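Local coordinates for acetyltransferase (Agrobacterium tumefaciens str., PDB 2DXQ) that probably transfers an acetyl group from acetyl-CoA to an acceptor substrate, as a member of the GNAT family of acetyltransferases, at the interface of chains A and B. Residues are numbered along the deposited sequence; one frame, centred on the assembly and turned at random. Chains: chain A/B, Acetyltransferase.

The interface of chains A and B. Residues chain A 143, 145; chain B 122-123, 130, 133, 138, 140.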
# COMPACT_ATOMS: atom_id res chain seq x y z
N THR A 143 -8.37 9.40 5.53
CA THR A 143 -8.37 8.93 6.90
C THR A 143 -7.83 7.50 6.97
O THR A 143 -8.30 6.61 6.24
CB THR A 143 -9.78 9.05 7.51
OG1 THR A 143 -10.12 10.45 7.53
CG2 THR A 143 -9.86 8.51 8.95
N PHE A 145 -6.75 3.78 8.62
CA PHE A 145 -7.24 2.74 9.51
C PHE A 145 -6.24 1.61 9.54
O PHE A 145 -5.60 1.30 8.53
CB PHE A 145 -8.59 2.21 9.02
CG PHE A 145 -9.74 3.13 9.33
CD1 PHE A 145 -10.37 3.07 10.57
CD2 PHE A 145 -10.16 4.06 8.40
CE1 PHE A 145 -11.44 3.94 10.87
CE2 PHE A 145 -11.23 4.92 8.68
CZ PHE A 145 -11.85 4.86 9.92
N THR B 122 -9.19 5.66 3.57
CA THR B 122 -10.52 5.92 3.03
C THR B 122 -10.81 7.43 3.03
O THR B 122 -10.02 8.22 3.56
CB THR B 122 -11.57 5.13 3.81
OG1 THR B 122 -12.80 5.09 3.05
CG2 THR B 122 -11.78 5.74 5.19
N GLY B 123 -11.94 7.82 2.44
CA GLY B 123 -12.33 9.24 2.37
C GLY B 123 -12.51 9.82 3.76
O GLY B 123 -12.87 9.10 4.70
N HIS B 130 -16.59 5.00 8.07
CA HIS B 130 -15.70 4.82 9.23
C HIS B 130 -16.28 3.87 10.27
O HIS B 130 -15.56 3.08 10.87
CB HIS B 130 -15.37 6.18 9.87
CG HIS B 130 -14.61 7.10 8.95
ND1 HIS B 130 -14.09 8.30 9.38
CD2 HIS B 130 -14.26 6.98 7.64
CE1 HIS B 130 -13.46 8.89 8.37
NE2 HIS B 130 -13.55 8.10 7.30
N TYR B 133 -15.64 0.34 8.97
CA TYR B 133 -14.29 -0.15 9.24
C TYR B 133 -14.02 -0.43 10.72
O TYR B 133 -13.35 -1.40 11.05
CB TYR B 133 -13.22 0.74 8.61
CG TYR B 133 -13.21 0.54 7.11
CD1 TYR B 133 -13.05 -0.74 6.57
CD2 TYR B 133 -13.40 1.61 6.25
CE1 TYR B 133 -13.07 -0.94 5.19
CE2 TYR B 133 -13.42 1.42 4.86
CZ TYR B 133 -13.26 0.13 4.35
OH TYR B 133 -13.28 -0.08 2.99
N PHE B 138 -10.88 -2.31 12.65
CA PHE B 138 -9.86 -1.28 12.37
C PHE B 138 -9.89 -0.16 13.41
O PHE B 138 -10.97 0.18 13.92
CB PHE B 138 -10.07 -0.65 10.99
CG PHE B 138 -9.66 -1.54 9.85
CD1 PHE B 138 -8.31 -1.69 9.52
CD2 PHE B 138 -10.62 -2.20 9.10
CE1 PHE B 138 -7.92 -2.49 8.46
CE2 PHE B 138 -10.25 -3.02 8.03
CZ PHE B 138 -8.88 -3.16 7.71
N GLN B 140 -8.63 3.88 14.05
CA GLN B 140 -8.28 5.10 13.33
C GLN B 140 -7.09 5.75 14.01
O GLN B 140 -7.24 6.74 14.76
CB GLN B 140 -9.48 6.05 13.24
CG GLN B 140 -9.40 7.01 12.03
CD GLN B 140 -8.34 8.10 12.20
OE1 GLN B 140 -8.55 9.09 12.92
NE2 GLN B 140 -7.19 7.91 11.56
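A:Thr143 and B:Thr122 pair as an antiparallel bridge, by which the C-terminal strand 143-148 of one GNAT-fold subunit is laid against strand 117-123 of the other. Both backbone bonds of the pair are formed: A:Thr143 N donates to B:Thr122 O at 2.8 Å, and B:Thr122 N returns a bond to A:Thr143 O at 3.0 Å. Two-fold symmetry repeats the arrangement with the chains exchanged, an apparent exchange of C-terminal strands that would fit a dimer, although the crystal alone does not prove one.

Packing is tight around A:Phe145, whose ring enters chain B between helix 127-135 and strand 139-141. CB of B:Tyr133 lies over the centre of one face, 4.1 Å above the ring plane, while CG of B:Gln140 sits on the opposite face, nearer the rim. The far edge of the phenyl ring is directed at a face of the B:His130 imidazole, with the planes 70° apart and CZ 3.7 Å from CG. Alongside, CE2 meets the methyl CG2 of B:Thr122 at 3.6 Å, and the base of the side chain rests on CB of B:Phe138. With CG anti to the carbonyl carbon of A:Phe145 (chi1 -77°), the ring is directed into this pocket. B:His130 is itself steadied by a bond within its own chain, NE2 donating to B:Gly123 O at 2.9 Å; the acceptor lies close to the imidazole plane, which should restrain the ring's rotation and keep its face turned to the phenyl edge.

The side chain of A:Thr143 is less enclosed than the phenyl ring, though its methyl contacts are just as close. Its methyl CG2 touches CG of B:Gln140 at 3.5 Å and also meets CE1 of B:His130. Its hydroxyl OG1 approaches the imidazole only at van der Waals distance, 3.8 Å from CE1. The bend of B:Gln140 at chi2 (-72°) folds the amide carbon CD back over the same methyl.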